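PDB 4WQQ: lectin CEL-I, N-acetyl-D-galactosamine-specific C-type from Cucumaria echinata, which binds N-acetylgalactosamine through calcium in its natural form and has here been engineered to recognise mannose. Local coordinates for residues Y16-T21 against N60-I65; H29-S34 against A132-K137. The protein carries 3 engineered substitutions. All coordinates share one frame; numbering follows the deposited sequence.

Contact 1 and contact 2 join each of the two helices of this C-type lectin domain to one of two neighbouring antiparallel strands. Strand 14-23 and helix 25-34 follow each other in the chain, helix 52-65 comes later, and strand 132-140 ends the fold, so the two pairings cross along the sequence. Their centres lie about 11 Å apart, and they touch directly: Arg17 O is 2.8 Å from Cys136 N, a probable hydrogen bond between the strands, while Tyr61 packs on Met135. Both helices are thereby fixed to the same sheet. Contact 2 lies away from the binding sites; contact 1 comes nearer, the side chain of Trp62 being about 6 Å from that of sugar-binding Arg116.

Contact 1 (Y16-T21 against N60-I65); sequences YRFFNT and NYWRGI
In the C-type lectin fold the second helix, 52-65, lies on the sheet, and here its residues 60-65 meet strand 14-23 through Tyr61, Trp62 and Ile65, all gathered about Phe18. The axes of the two short segments approach to 9.2 Å at an angle of 37°. The CB of Phe18 points to the helix, and CG, anti to the backbone N (chi1 173°), carries the ring in between Trp62 and Ile65. On one side its CE1 comes to 3.4 Å from Trp62 CD1, the two rings being inclined to one another. On another, Ile65 CG2 sits near the plane at the ring's edge, 3.7 Å from Phe18 CE2. Nearer the strand backbone, Phe18 CB lies over a face of the Tyr61 ring in a CH-pi contact, 4.1 Å from its centroid.

The Tyr61 ring continues to the strand itself, where its OH accepts a nearly straight hydrogen bond from Phe18 N (3.0 Å, 164° at the hydrogen). Tyr16 CB adds a looser contact with Tyr61 CE2 at 4.0 Å, but the far end of Tyr16 turns away and its OH bonds to Glu54. Trp62 NE1 is taken by Asp66, and Leu72 of strand 71-77 packs against both Phe18 and Trp62.

Arg17 and Phe19 make their backbone bonds to strand 132-140, which leaves the NH of Phe18 directed to the other edge of the strand. Tyr61 meets that NH with a side-chain oxygen, so one directional bond sets the helix against the strand amid contacts that are otherwise aromatic and aliphatic.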
loop_
_atom_site.group_PDB
_atom_site.type_symbol
_atom_site.label_atom_id
_atom_site.label_comp_id
_atom_site.label_asym_id
_atom_site.label_seq_id
_atom_site.Cartn_x
_atom_site.Cartn_y
_atom_site.Cartn_z
ATOM N N TYR A 16 5.161 8.669 -1.317
ATOM C CA TYR A 16 6.478 9.201 -1.647
ATOM C C TYR A 16 7.447 9.005 -0.471
ATOM O O TYR A 16 7.067 9.050 0.724
ATOM C CB TYR A 16 6.410 10.723 -2.042
ATOM C CG TYR A 16 5.501 11.003 -3.201
ATOM C CD1 TYR A 16 4.146 11.127 -3.005
ATOM C CD2 TYR A 16 5.980 11.184 -4.457
ATOM C CE1 TYR A 16 3.295 11.356 -4.067
ATOM C CE2 TYR A 16 5.143 11.454 -5.539
ATOM C CZ TYR A 16 3.797 11.527 -5.338
ATOM O OH TYR A 16 2.880 11.784 -6.359
ATOM N N ARG A 17 8.735 8.784 -0.766
ATOM C CA ARG A 17 9.752 8.692 0.231
ATOM C C ARG A 17 11.063 9.275 -0.266
ATOM O O ARG A 17 11.594 8.858 -1.291
ATOM C CB ARG A 17 9.977 7.265 0.691
ATOM C CG ARG A 17 10.918 7.127 1.883
ATOM C CD ARG A 17 10.747 5.764 2.522
ATOM N NE ARG A 17 11.749 5.545 3.543
ATOM C CZ ARG A 17 11.942 4.402 4.183
ATOM N NH1 ARG A 17 11.196 3.343 3.905
ATOM N NH2 ARG A 17 12.931 4.334 5.087
ATOM N N PHE A 18 11.563 10.250 0.484
ATOM C CA PHE A 18 12.825 10.837 0.218
ATOM C C PHE A 18 13.963 10.187 0.980
ATOM O O PHE A 18 13.842 9.917 2.184
ATOM C CB PHE A 18 12.754 12.326 0.600
ATOM C CG PHE A 18 14.083 13.020 0.515
ATOM C CD1 PHE A 18 14.721 13.128 -0.709
ATOM C CD2 PHE A 18 14.736 13.496 1.673
ATOM C CE1 PHE A 18 15.958 13.709 -0.836
ATOM C CE2 PHE A 18 15.978 14.103 1.548
ATOM C CZ PHE A 18 16.616 14.188 0.330
ATOM N N PHE A 19 15.036 9.890 0.238
ATOM C CA PHE A 19 16.260 9.353 0.736
ATOM C C PHE A 19 17.390 10.348 0.622
ATOM O O PHE A 19 17.872 10.709 -0.429
ATOM C CB PHE A 19 16.622 8.077 0.002
ATOM C CG PHE A 19 15.677 6.954 0.303
ATOM C CD1 PHE A 19 15.855 6.151 1.410
ATOM C CD2 PHE A 19 14.565 6.759 -0.492
ATOM C CE1 PHE A 19 14.965 5.118 1.709
ATOM C CE2 PHE A 19 13.681 5.754 -0.172
ATOM C CZ PHE A 19 13.884 4.940 0.919
ATOM N N ASN A 20 17.842 10.782 1.788
ATOM C CA ASN A 20 18.835 11.856 1.896
ATOM C C ASN A 20 20.245 11.288 1.856
ATOM O O ASN A 20 21.026 11.436 2.772
ATOM C CB ASN A 20 18.571 12.658 3.145
ATOM C CG ASN A 20 19.280 13.993 3.132
ATOM O OD1 ASN A 20 19.781 14.441 2.133
ATOM N ND2 ASN A 20 19.267 14.654 4.254
ATOM N N THR A 21 20.530 10.629 0.738
ATOM C CA THR A 21 21.776 9.906 0.498
ATOM C C THR A 21 22.198 10.194 -0.885
ATOM O O THR A 21 21.434 10.002 -1.874
ATOM C CB THR A 21 21.547 8.372 0.694
ATOM O OG1 THR A 21 21.251 8.098 2.082
ATOM C CG2 THR A 21 22.764 7.542 0.292
ATOM N N ASN A 60 8.949 20.592 -2.421
ATOM C CA ASN A 60 8.807 21.102 -1.067
ATOM C C ASN A 60 9.129 20.011 -0.017
ATOM O O ASN A 60 9.750 20.272 1.031
ATOM C CB ASN A 60 7.411 21.722 -0.884
ATOM C CG ASN A 60 7.227 22.989 -1.791
ATOM O OD1 ASN A 60 8.159 23.802 -1.933
ATOM N ND2 ASN A 60 6.056 23.127 -2.419
ATOM N N TYR A 61 8.801 18.763 -0.350
ATOM C CA TYR A 61 9.092 17.669 0.559
ATOM C C TYR A 61 10.606 17.470 0.695
ATOM O O TYR A 61 11.180 17.436 1.801
ATOM C CB TYR A 61 8.356 16.425 0.034
ATOM C CG TYR A 61 8.685 15.069 0.674
ATOM C CD1 TYR A 61 9.102 14.967 1.982
ATOM C CD2 TYR A 61 8.581 13.895 -0.075
ATOM C CE1 TYR A 61 9.395 13.746 2.554
ATOM C CE2 TYR A 61 8.854 12.639 0.487
ATOM C CZ TYR A 61 9.300 12.568 1.793
ATOM O OH TYR A 61 9.592 11.386 2.436
ATOM N N TRP A 62 11.281 17.399 -0.449
ATOM C CA TRP A 62 12.701 17.300 -0.506
ATOM C C TRP A 62 13.404 18.420 0.311
ATOM O O TRP A 62 14.227 18.158 1.188
ATOM C CB TRP A 62 13.146 17.321 -1.977
ATOM C CG TRP A 62 14.604 17.538 -2.169
ATOM C CD1 TRP A 62 15.629 17.054 -1.394
ATOM C CD2 TRP A 62 15.229 18.195 -3.277
ATOM N NE1 TRP A 62 16.809 17.391 -1.919
ATOM C CE2 TRP A 62 16.613 18.110 -3.063
ATOM C CE3 TRP A 62 14.749 18.899 -4.411
ATOM C CZ2 TRP A 62 17.537 18.681 -3.925
ATOM C CZ3 TRP A 62 15.646 19.483 -5.236
ATOM C CH2 TRP A 62 17.052 19.321 -5.018
ATOM N N ARG A 63 13.036 19.675 -0.013
ATOM C CA ARG A 63 13.731 20.832 0.546
ATOM C C ARG A 63 13.372 21.088 1.998
ATOM O O ARG A 63 14.160 21.740 2.711
ATOM C CB ARG A 63 13.508 22.030 -0.352
ATOM C CG ARG A 63 13.967 21.837 -1.794
ATOM C CD ARG A 63 15.404 21.371 -1.887
ATOM N NE ARG A 63 16.320 22.368 -1.357
ATOM C CZ ARG A 63 17.616 22.195 -1.147
ATOM N NH1 ARG A 63 18.200 21.039 -1.359
ATOM N NH2 ARG A 63 18.338 23.185 -0.717
ATOM N N GLY A 64 12.317 20.429 2.481
ATOM C CA GLY A 64 12.033 20.429 3.936
ATOM C C GLY A 64 12.933 19.535 4.740
ATOM O O GLY A 64 13.181 19.747 5.946
ATOM N N ILE A 65 13.499 18.513 4.090
ATOM C CA ILE A 65 14.422 17.660 4.751
ATOM C C ILE A 65 15.888 17.977 4.453
ATOM O O ILE A 65 16.769 17.832 5.328
ATOM C CB ILE A 65 14.061 16.207 4.367
ATOM C CG1 ILE A 65 12.684 15.931 5.010
ATOM C CG2 ILE A 65 15.076 15.227 4.958
ATOM C CD1 ILE A 65 11.972 14.807 4.354
#

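Contact 2 (H29-S34 against A132-K137); sequences HHECVS and AKYMCK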
loop_
_atom_site.group_PDB
_atom_site.type_symbol
_atom_site.label_atom_id
_atom_site.label_comp_id
_atom_site.label_asym_id
_atom_site.label_seq_id
_atom_site.Cartn_x
_atom_site.Cartn_y
_atom_site.Cartn_z
ATOM N N HIS A 29 17.786 4.282 -8.773
ATOM C CA HIS A 29 16.764 3.567 -9.477
ATOM C C HIS A 29 16.608 2.181 -8.845
ATOM O O HIS A 29 15.494 1.764 -8.487
ATOM C CB HIS A 29 17.135 3.477 -10.946
ATOM C CG HIS A 29 16.097 2.809 -11.782
ATOM N ND1 HIS A 29 16.344 2.364 -13.046
ATOM C CD2 HIS A 29 14.770 2.656 -11.585
ATOM C CE1 HIS A 29 15.231 1.837 -13.550
ATOM N NE2 HIS A 29 14.263 1.991 -12.674
ATOM N N HIS A 30 17.751 1.482 -8.729
ATOM C CA HIS A 30 17.814 0.197 -8.022
ATOM C C HIS A 30 17.215 0.240 -6.620
ATOM O O HIS A 30 16.396 -0.612 -6.284
ATOM C CB HIS A 30 19.284 -0.293 -7.988
ATOM C CG HIS A 30 19.514 -1.457 -7.074
ATOM N ND1 HIS A 30 19.312 -2.769 -7.467
ATOM C CD2 HIS A 30 19.892 -1.502 -5.780
ATOM C CE1 HIS A 30 19.575 -3.576 -6.448
ATOM N NE2 HIS A 30 19.906 -2.833 -5.414
ATOM N N GLU A 31 17.602 1.214 -5.792
ATOM C CA GLU A 31 17.143 1.291 -4.448
ATOM C C GLU A 31 15.639 1.503 -4.420
ATOM O O GLU A 31 14.929 0.826 -3.687
ATOM C CB GLU A 31 17.813 2.462 -3.713
ATOM C CG GLU A 31 19.232 2.157 -3.266
ATOM C CD GLU A 31 19.300 1.021 -2.268
ATOM O OE1 GLU A 31 20.285 0.267 -2.342
ATOM O OE2 GLU A 31 18.390 0.882 -1.429
ATOM N N CYS A 32 15.123 2.423 -5.222
ATOM C CA CYS A 32 13.653 2.593 -5.239
ATOM C C CYS A 32 12.873 1.340 -5.624
ATOM O O CYS A 32 11.895 0.990 -5.005
ATOM C CB CYS A 32 13.165 3.751 -6.178
ATOM S SG CYS A 32 13.613 5.405 -5.581
ATOM N N VAL A 33 13.320 0.674 -6.681
ATOM C CA VAL A 33 12.588 -0.461 -7.187
ATOM C C VAL A 33 12.592 -1.603 -6.159
ATOM O O VAL A 33 11.648 -2.412 -6.099
ATOM C CB VAL A 33 13.128 -0.858 -8.576
ATOM C CG1 VAL A 33 12.510 -2.172 -9.029
ATOM C CG2 VAL A 33 12.766 0.205 -9.593
ATOM N N SER A 34 13.669 -1.696 -5.391
ATOM C CA SER A 34 13.792 -2.714 -4.352
ATOM C C SER A 34 12.641 -2.809 -3.373
ATOM O O SER A 34 12.395 -3.902 -2.862
ATOM C CB SER A 34 15.126 -2.577 -3.616
ATOM O OG SER A 34 15.091 -1.521 -2.661
ATOM N N ALA A 132 23.434 12.539 -6.646
ATOM C CA ALA A 132 22.340 13.326 -6.193
ATOM C C ALA A 132 21.580 12.555 -5.149
ATOM O O ALA A 132 21.802 11.355 -5.006
ATOM C CB ALA A 132 21.393 13.751 -7.320
ATOM N N LYS A 133 20.667 13.271 -4.460
ATOM C CA LYS A 133 19.727 12.664 -3.517
ATOM C C LYS A 133 18.637 11.970 -4.356
ATOM O O LYS A 133 18.675 12.107 -5.577
ATOM C CB LYS A 133 19.158 13.694 -2.562
ATOM C CG LYS A 133 20.213 14.555 -1.916
ATOM C CD LYS A 133 21.187 13.788 -1.044
ATOM C CE LYS A 133 22.269 14.765 -0.456
ATOM N NZ LYS A 133 21.646 15.781 0.441
ATOM N N TYR A 134 17.709 11.235 -3.753
ATOM C CA TYR A 134 16.656 10.634 -4.572
ATOM C C TYR A 134 15.339 10.505 -3.832
ATOM O O TYR A 134 15.273 10.553 -2.643
ATOM C CB TYR A 134 17.114 9.316 -5.207
ATOM C CG TYR A 134 17.400 8.213 -4.228
ATOM C CD1 TYR A 134 18.610 8.126 -3.582
ATOM C CD2 TYR A 134 16.444 7.181 -4.002
ATOM C CE1 TYR A 134 18.856 7.080 -2.734
ATOM C CE2 TYR A 134 16.675 6.159 -3.151
ATOM C CZ TYR A 134 17.871 6.095 -2.498
ATOM O OH TYR A 134 18.180 5.053 -1.613
ATOM N N MET A 135 14.310 10.372 -4.624
ATOM C CA MET A 135 12.963 10.238 -4.118
ATOM C C MET A 135 12.276 9.051 -4.824
ATOM O O MET A 135 12.290 8.951 -6.066
ATOM C CB MET A 135 12.250 11.501 -4.537
ATOM C CG MET A 135 10.775 11.573 -4.320
ATOM S SD MET A 135 10.350 12.263 -2.744
ATOM C CE MET A 135 11.184 13.906 -2.588
ATOM N N CYS A 136 11.599 8.237 -4.042
ATOM C CA CYS A 136 10.817 7.152 -4.587
ATOM C C CYS A 136 9.321 7.428 -4.496
ATOM O O CYS A 136 8.884 8.289 -3.715
ATOM C CB CYS A 136 11.105 5.854 -3.855
ATOM S SG CYS A 136 12.887 5.480 -3.681
ATOM N N LYS A 137 8.575 6.700 -5.292
ATOM C CA LYS A 137 7.109 6.900 -5.402
ATOM C C LYS A 137 6.542 5.525 -5.520
ATOM O O LYS A 137 7.060 4.718 -6.279
ATOM C CB LYS A 137 6.829 7.724 -6.647
ATOM C CG LYS A 137 5.412 7.941 -7.082
ATOM C CD LYS A 137 5.377 8.918 -8.298
ATOM C CE LYS A 137 4.018 8.871 -8.976
ATOM N NZ LYS A 137 3.848 9.852 -10.072
HETATM O O HOH W 1 16.844 3.065 -0.081
#
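One water is held between Tyr134 OH, at 2.8 Å, and Glu31 OE2, to which it donates at 3.0 Å, bridging the helix and the strand through their side chains. The same pair also meets directly: Tyr134 OH lies 3.4 Å from Glu31 CB, with CG scarcely farther, and the carboxylate and ring planes stand 52° apart. The bent Glu31 chain leaves the carboxylate to reach Tyr134 by way of the water. One residue on, the covalent link takes over. Cys32 SG and Cys136 SG are 2.0 Å apart, with a chi3 of -81°, in the disulfide that ties the first helix of a C-type lectin domain to its last strand. Both sulfurs lie at the edge of the Tyr134 ring; that of Cys32 is 3.7 Å from Tyr134 CD2, a sulfur-aromatic contact. The Tyr134 ring also meets Phe19 of strand 14-23, nearly parallel to it. Leu46 of strand 42-46 packs against Cys32, while Trp8 touches Cys136. Within the segment 29-34, Ser34 OG donates to Glu31 O at 2.6 Å.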